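Local structure of orotidine 5'-phosphate decarboxylase (Pyrococcus horikoshii, 2CZF) at residues L58-I63 with V82-F87; M104-S109 with E126-I131. The protein probably catalyses the decarboxylation of orotidine 5'-monophosphate to uridine 5'-monophosphate, the last step of de novo UMP biosynthesis, and works as a homodimer. All blocks are in the same frame, centred on the assembly; numbering follows the deposited sequence.

Overall arrangement
Both contacts belong to one sector of the TIM barrel, where strands 81-85 and 101-105 run side by side, and their centres lie about 11 Å apart. Interaction 1 pairs strands 53-60 and 81-85; interaction 2 packs the end of strand 101-105 against helix 121-131. They are joined by two probable hydrogen bonds, Val84 O to Val105 N and Thr86 OG1 to Val105 O, each 2.9 Å. Interaction 1 carries the proton donor Lys59, whose side chain is about 10 Å from that of Met104 in interaction 2. Each also reaches a nucleotide: Ser109 holds the XMP of its own subunit, whereas Ile63 lies against the XMP of the second subunit.

Interaction 1 of 2, residues L58-I63 with V82-F87; sequences LKLADI and VIVHTF. With XMP (xanthosine-5'-monophosphate), chain D.
His85 presents the edge of its imidazole to the backbone of Lys59, whose O sits near the ring plane, 3.4 Å from CD2. Leu60 O and the Ala61 methyl approach the same ring obliquely, and Lys59 CB comes to 3.7 Å from His85 CD2 as the two side chains cross. Beyond this crossing the lysine runs extended and bends only at its last torsion (chi4 64°); its NZ forms salt bridges with Asp57 and with Asp62 of the second subunit, while His85 NE2 bonds to Ala61 O of that subunit. The strands beneath are parallel neighbours in a TIM barrel, joined by the beta-alpha-beta crossover through helix 64-76. Leu60 N donates to Ile83 O (3.3 Å), and His85 N returns the link to Leu60 O at 2.9 Å. On the sheet face bearing Leu60 and Val84, Leu60 CB meets Val84 CG1 at 4.0 Å, and Leu60 CD1 reaches Val82 CG1 at 3.8 Å. Past the strand, Asp62 OD1 accepts the N-H of Ile63 with its anti lone pair. Ile63, with chi2 at 175°, extends CD1 over the face of the xanthine in the second subunit, 3.4 Å from C4 of XMP; an alanine here would probably lose the contact of CD1 with the base and open a gap over that face.

Interaction 2 of 2, residues M104-S109 with E126-I131; sequences MVVEMS and EVANEI. With XMP (xanthosine-5'-monophosphate), chain C.
Met104 supplies the main bump of this contact, and the surface of the helix around Ala128 supplies the hollow. The sulfur settles on the Ala128 backbone, with SD 3.9 Å from CA, a close approach that the small alanine side chain permits. A bend at the last torsion (chi3 70°) turns the methyl along the helix surface, where CE lies 3.9 Å from Val127 CG1 and 4.1 Å from Ile131 CD1. Val127 and Ile131, one turn apart, flank the methyl on one side while Ala128 lies beside it, so that the three form a shallow hollow. The isoleucine closes on the thioether with a second branch too, its CG2 standing 4.2 Å from Met104 SD. Val106 adds a lesser bump: its CG1 faces Ala128 CB at 4.4 Å, so the one alanine methyl meets both Met104 and Val106. The contact is wholly apolar, as expected where the outer face of a barrel strand meets its covering helix. Beyond Val106 the chain draws away from residues 126-131 and runs to the substrate site, where Ser109 grips O6 of XMP twice, through OG at 2.8 Å and through its backbone N at 3.2 Å. Met104 and helix 121-131 belong to the beta-alpha-beta unit that leads on to strand 135-137, with which Met104 shares backbone hydrogen bonds. Strand 81-85 touches Met104 through Val84, while Ile131 packs on Val93, Met94 and Lys97 of helix 90-97, and Val127 reaches Phe116 of the second subunit.

Interaction 1 of 2, residues L58-I63 with V82-F87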
loop_
_atom_site.group_PDB
_atom_site.type_symbol
_atom_site.label_atom_id
_atom_site.label_comp_id
_atom_site.label_asym_id
_atom_site.label_seq_id
_atom_site.Cartn_x
_atom_site.Cartn_y
_atom_site.Cartn_z
ATOM N N LEU A 58 -0.861 -0.201 -6.872
ATOM C CA LEU A 58 -0.992 0.240 -5.492
ATOM C C LEU A 58 -0.422 -0.745 -4.485
ATOM O O LEU A 58 -0.109 -0.364 -3.353
ATOM C CB LEU A 58 -2.467 0.495 -5.171
ATOM C CG LEU A 58 -3.225 1.342 -6.206
ATOM C CD1 LEU A 58 -4.652 1.533 -5.763
ATOM C CD2 LEU A 58 -2.521 2.690 -6.388
ATOM N N LYS A 59 -0.263 -1.998 -4.896
ATOM C CA LYS A 59 0.221 -3.047 -3.990
ATOM C C LYS A 59 -0.589 -3.023 -2.683
ATOM O O LYS A 59 -0.032 -2.965 -1.580
ATOM C CB LYS A 59 1.720 -2.877 -3.716
ATOM C CG LYS A 59 2.557 -3.152 -4.964
ATOM C CD LYS A 59 4.043 -3.265 -4.692
ATOM C CE LYS A 59 4.796 -3.431 -5.998
ATOM N NZ LYS A 59 4.639 -2.225 -6.862
ATOM N N LEU A 60 -1.918 -3.056 -2.824
ATOM C CA LEU A 60 -2.803 -3.048 -1.665
ATOM C C LEU A 60 -2.396 -4.144 -0.683
ATOM O O LEU A 60 -2.137 -5.295 -1.059
ATOM C CB LEU A 60 -4.271 -3.211 -2.095
ATOM C CG LEU A 60 -4.775 -2.051 -2.981
ATOM C CD1 LEU A 60 -6.273 -2.160 -3.221
ATOM C CD2 LEU A 60 -4.467 -0.716 -2.304
ATOM N N ALA A 61 -2.338 -3.766 0.588
ATOM C CA ALA A 61 -1.938 -4.671 1.642
ATOM C C ALA A 61 -2.591 -4.263 2.958
ATOM O O ALA A 61 -1.924 -4.170 3.996
ATOM C CB ALA A 61 -0.435 -4.650 1.783
ATOM N N ASP A 62 -3.891 -3.999 2.911
ATOM C CA ASP A 62 -4.607 -3.626 4.118
ATOM C C ASP A 62 -5.692 -4.644 4.374
ATOM O O ASP A 62 -5.790 -5.649 3.670
ATOM C CB ASP A 62 -5.223 -2.240 3.972
ATOM C CG ASP A 62 -5.261 -1.477 5.300
ATOM O OD1 ASP A 62 -5.752 -2.040 6.308
ATOM O OD2 ASP A 62 -4.803 -0.311 5.327
ATOM N N ILE A 63 -6.507 -4.389 5.391
ATOM C CA ILE A 63 -7.597 -5.285 5.723
ATOM C C ILE A 63 -8.638 -5.225 4.616
ATOM O O ILE A 63 -8.697 -4.258 3.860
ATOM C CB ILE A 63 -8.248 -4.899 7.060
ATOM C CG1 ILE A 63 -8.951 -3.545 6.939
ATOM C CG2 ILE A 63 -7.169 -4.849 8.147
ATOM C CD1 ILE A 63 -9.706 -3.159 8.194
ATOM N N VAL A 82 -5.975 -3.476 -10.579
ATOM C CA VAL A 82 -5.319 -2.975 -9.381
ATOM C C VAL A 82 -4.337 -4.047 -8.933
ATOM O O VAL A 82 -4.701 -5.226 -8.857
ATOM C CB VAL A 82 -6.316 -2.698 -8.242
ATOM C CG1 VAL A 82 -5.548 -2.337 -6.942
ATOM C CG2 VAL A 82 -7.225 -1.551 -8.627
ATOM N N ILE A 83 -3.091 -3.655 -8.664
ATOM C CA ILE A 83 -2.092 -4.620 -8.208
ATOM C C ILE A 83 -2.238 -4.731 -6.692
ATOM O O ILE A 83 -2.317 -3.723 -5.998
ATOM C CB ILE A 83 -0.655 -4.170 -8.573
ATOM C CG1 ILE A 83 -0.503 -4.087 -10.099
ATOM C CG2 ILE A 83 0.345 -5.150 -7.978
ATOM C CD1 ILE A 83 0.857 -3.589 -10.572
ATOM N N VAL A 84 -2.304 -5.962 -6.196
ATOM C CA VAL A 84 -2.488 -6.230 -4.776
ATOM C C VAL A 84 -1.475 -7.263 -4.308
ATOM O O VAL A 84 -1.073 -8.136 -5.074
ATOM C CB VAL A 84 -3.889 -6.821 -4.495
ATOM C CG1 VAL A 84 -4.984 -5.880 -5.003
ATOM C CG2 VAL A 84 -4.020 -8.203 -5.166
ATOM N N HIS A 85 -1.071 -7.171 -3.045
ATOM C CA HIS A 85 -0.123 -8.130 -2.484
ATOM C C HIS A 85 -0.890 -9.391 -2.137
ATOM O O HIS A 85 -2.089 -9.336 -1.893
ATOM C CB HIS A 85 0.497 -7.596 -1.189
ATOM C CG HIS A 85 1.787 -6.865 -1.390
ATOM N ND1 HIS A 85 2.946 -7.501 -1.786
ATOM C CD2 HIS A 85 2.102 -5.556 -1.253
ATOM C CE1 HIS A 85 3.919 -6.612 -1.890
ATOM N NE2 HIS A 85 3.433 -5.425 -1.574
ATOM N N THR A 86 -0.188 -10.515 -2.099
ATOM C CA THR A 86 -0.789 -11.795 -1.737
ATOM C C THR A 86 -0.602 -12.041 -0.227
ATOM O O THR A 86 -1.420 -12.703 0.426
ATOM C CB THR A 86 -0.092 -12.962 -2.473
ATOM O OG1 THR A 86 -0.058 -12.705 -3.884
ATOM C CG2 THR A 86 -0.831 -14.270 -2.218
ATOM N N PHE A 87 0.500 -11.512 0.296
ATOM C CA PHE A 87 0.929 -11.673 1.699
ATOM C C PHE A 87 -0.122 -11.418 2.780
ATOM O O PHE A 87 -0.169 -12.122 3.793
ATOM C CB PHE A 87 2.143 -10.757 1.954
ATOM C CG PHE A 87 3.207 -11.365 2.832
ATOM C CD1 PHE A 87 2.955 -11.654 4.174
ATOM C CD2 PHE A 87 4.490 -11.616 2.322
ATOM C CE1 PHE A 87 3.971 -12.184 5.003
ATOM C CE2 PHE A 87 5.512 -12.148 3.145
ATOM C CZ PHE A 87 5.246 -12.429 4.482
HETATM P P XMP D . -12.495 1.111 14.530
HETATM O O1P XMP D . -13.197 -0.183 14.671
HETATM O O2P XMP D . -12.177 1.777 15.962
HETATM O "O5'" XMP D . -11.109 0.904 13.741
HETATM O O3P XMP D . -13.361 2.189 13.706
HETATM C "C5'" XMP D . -10.020 1.829 13.737
HETATM C "C4'" XMP D . -8.953 1.252 12.803
HETATM O "O4'" XMP D . -8.823 -0.159 13.050
HETATM C "C1'" XMP D . -8.677 -0.837 11.788
HETATM N N9 XMP D . -9.868 -1.692 11.561
HETATM C C4 XMP D . -9.848 -3.020 11.584
HETATM N N3 XMP D . -8.817 -3.943 11.789
HETATM N N1 XMP D . -10.397 -5.752 11.516
HETATM C C2 XMP D . -9.085 -5.320 11.751
HETATM O O2 XMP D . -8.173 -6.132 11.884
HETATM C C6 XMP D . -11.425 -4.820 11.313
HETATM O O6 XMP D . -12.574 -5.213 11.120
HETATM C C5 XMP D . -11.152 -3.457 11.342
HETATM N N7 XMP D . -11.899 -2.372 11.182
HETATM C C8 XMP D . -11.116 -1.300 11.315
HETATM C "C2'" XMP D . -8.535 0.260 10.730
HETATM O "O2'" XMP D . -7.171 0.683 10.664
HETATM C "C3'" XMP D . -9.406 1.353 11.346
HETATM O "O3'" XMP D . -8.997 2.622 10.830
#

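Interaction 2 of 2, residues M104-S109 with E126-I131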
loop_
_atom_site.group_PDB
_atom_site.type_symbol
_atom_site.label_atom_id
_atom_site.label_comp_id
_atom_site.label_asym_id
_atom_site.label_seq_id
_atom_site.Cartn_x
_atom_site.Cartn_y
_atom_site.Cartn_z
ATOM N N MET A 104 -1.783 -9.923 -8.980
ATOM C CA MET A 104 -1.200 -10.241 -7.684
ATOM C C MET A 104 0.315 -10.250 -7.652
ATOM O O MET A 104 0.965 -10.655 -8.614
ATOM C CB MET A 104 -1.722 -11.602 -7.200
ATOM C CG MET A 104 -3.247 -11.649 -6.983
ATOM S SD MET A 104 -3.830 -13.344 -6.778
ATOM C CE MET A 104 -3.169 -13.801 -5.205
ATOM N N VAL A 105 0.864 -9.793 -6.533
ATOM C CA VAL A 105 2.316 -9.776 -6.337
ATOM C C VAL A 105 2.751 -11.104 -5.700
ATOM O O VAL A 105 2.379 -11.393 -4.573
ATOM C CB VAL A 105 2.723 -8.634 -5.395
ATOM C CG1 VAL A 105 4.197 -8.755 -5.031
ATOM C CG2 VAL A 105 2.425 -7.302 -6.059
ATOM N N VAL A 106 3.535 -11.904 -6.426
ATOM C CA VAL A 106 4.000 -13.184 -5.900
ATOM C C VAL A 106 5.520 -13.231 -5.676
ATOM O O VAL A 106 6.022 -14.146 -5.031
ATOM C CB VAL A 106 3.590 -14.351 -6.837
ATOM C CG1 VAL A 106 2.079 -14.348 -7.035
ATOM C CG2 VAL A 106 4.306 -14.246 -8.168
ATOM N N GLU A 107 6.234 -12.237 -6.194
ATOM C CA GLU A 107 7.694 -12.151 -6.069
ATOM C C GLU A 107 8.164 -10.716 -6.324
ATOM O O GLU A 107 7.547 -9.996 -7.100
ATOM C CB GLU A 107 8.360 -13.086 -7.083
ATOM C CG GLU A 107 9.883 -12.987 -7.113
ATOM C CD GLU A 107 10.512 -14.049 -8.000
ATOM O OE1 GLU A 107 10.152 -15.231 -7.846
ATOM O OE2 GLU A 107 11.366 -13.704 -8.844
ATOM N N MET A 108 9.257 -10.299 -5.679
ATOM C CA MET A 108 9.758 -8.937 -5.860
ATOM C C MET A 108 11.263 -8.910 -6.171
ATOM O O MET A 108 11.968 -9.883 -5.917
ATOM C CB MET A 108 9.410 -8.095 -4.626
ATOM C CG MET A 108 7.896 -7.953 -4.427
ATOM S SD MET A 108 7.460 -6.750 -3.160
ATOM C CE MET A 108 7.773 -5.200 -4.049
ATOM N N SER A 109 11.760 -7.804 -6.715
ATOM C CA SER A 109 13.164 -7.786 -7.108
ATOM C C SER A 109 14.172 -6.990 -6.290
ATOM O O SER A 109 15.350 -6.969 -6.643
ATOM C CB SER A 109 13.274 -7.369 -8.582
ATOM O OG SER A 109 13.209 -5.962 -8.724
ATOM N N GLU A 126 0.568 -20.552 -5.818
ATOM C CA GLU A 126 -0.552 -21.457 -5.602
ATOM C C GLU A 126 -1.801 -20.705 -5.168
ATOM O O GLU A 126 -2.916 -21.091 -5.527
ATOM C CB GLU A 126 -0.180 -22.541 -4.587
ATOM C CG GLU A 126 0.923 -23.455 -5.103
ATOM C CD GLU A 126 0.631 -24.004 -6.498
ATOM O OE1 GLU A 126 1.596 -24.176 -7.287
ATOM O OE2 GLU A 126 -0.559 -24.267 -6.805
ATOM N N VAL A 127 -1.634 -19.639 -4.391
ATOM C CA VAL A 127 -2.792 -18.845 -4.010
ATOM C C VAL A 127 -3.319 -18.226 -5.303
ATOM O O VAL A 127 -4.520 -18.226 -5.554
ATOM C CB VAL A 127 -2.431 -17.699 -3.026
ATOM C CG1 VAL A 127 -3.644 -16.795 -2.811
ATOM C CG2 VAL A 127 -1.958 -18.275 -1.693
ATOM N N ALA A 128 -2.413 -17.715 -6.134
ATOM C CA ALA A 128 -2.817 -17.086 -7.390
ATOM C C ALA A 128 -3.562 -18.099 -8.258
ATOM O O ALA A 128 -4.554 -17.771 -8.908
ATOM C CB ALA A 128 -1.585 -16.542 -8.148
ATOM N N ASN A 129 -3.077 -19.335 -8.265
ATOM C CA ASN A 129 -3.724 -20.361 -9.054
ATOM C C ASN A 129 -5.164 -20.615 -8.612
ATOM O O ASN A 129 -6.044 -20.845 -9.444
ATOM C CB ASN A 129 -2.892 -21.639 -9.016
ATOM C CG ASN A 129 -1.653 -21.527 -9.868
ATOM O OD1 ASN A 129 -1.595 -20.677 -10.760
ATOM N ND2 ASN A 129 -0.660 -22.382 -9.617
ATOM N N GLU A 130 -5.416 -20.555 -7.310
ATOM C CA GLU A 130 -6.771 -20.772 -6.802
ATOM C C GLU A 130 -7.708 -19.585 -7.044
ATOM O O GLU A 130 -8.883 -19.772 -7.381
ATOM C CB GLU A 130 -6.738 -21.083 -5.306
ATOM C CG GLU A 130 -6.425 -22.529 -4.984
ATOM C CD GLU A 130 -6.449 -22.800 -3.490
ATOM O OE1 GLU A 130 -5.563 -22.275 -2.781
ATOM O OE2 GLU A 130 -7.353 -23.528 -3.019
ATOM N N ILE A 131 -7.179 -18.374 -6.880
ATOM C CA ILE A 131 -7.949 -17.151 -7.058
ATOM C C ILE A 131 -8.145 -16.773 -8.523
ATOM O O ILE A 131 -9.144 -16.161 -8.891
ATOM C CB ILE A 131 -7.281 -15.984 -6.305
ATOM C CG1 ILE A 131 -7.503 -16.167 -4.806
ATOM C CG2 ILE A 131 -7.799 -14.646 -6.807
ATOM C CD1 ILE A 131 -6.928 -15.030 -3.949
HETATM P P XMP C . 12.216 0.869 -14.980
HETATM O O1P XMP C . 13.555 0.447 -14.506
HETATM O O2P XMP C . 11.999 0.570 -16.546
HETATM O "O5'" XMP C . 11.009 0.126 -14.216
HETATM O O3P XMP C . 11.965 2.448 -14.783
HETATM C "C5'" XMP C . 9.758 -0.048 -14.887
HETATM C "C4'" XMP C . 8.646 -0.399 -13.896
HETATM O "O4'" XMP C . 9.104 -1.484 -13.070
HETATM C "C1'" XMP C . 8.799 -1.112 -11.718
HETATM N N9 XMP C . 9.587 -1.926 -10.763
HETATM C C4 XMP C . 9.098 -2.905 -10.010
HETATM N N3 XMP C . 7.807 -3.438 -9.874
HETATM N N1 XMP C . 8.642 -5.005 -8.235
HETATM C C2 XMP C . 7.577 -4.494 -8.986
HETATM O O2 XMP C . 6.449 -4.979 -8.875
HETATM C C6 XMP C . 9.928 -4.463 -8.378
HETATM O O6 XMP C . 10.857 -4.907 -7.697
HETATM C C5 XMP C . 10.152 -3.421 -9.264
HETATM N N7 XMP C . 11.240 -2.729 -9.602
HETATM C C8 XMP C . 10.892 -1.823 -10.512
HETATM C "C2'" XMP C . 9.163 0.371 -11.702
HETATM O "O2'" XMP C . 8.574 0.997 -10.559
HETATM C "C3'" XMP C . 8.390 0.781 -12.953
HETATM O "O3'" XMP C . 6.994 0.866 -12.655
#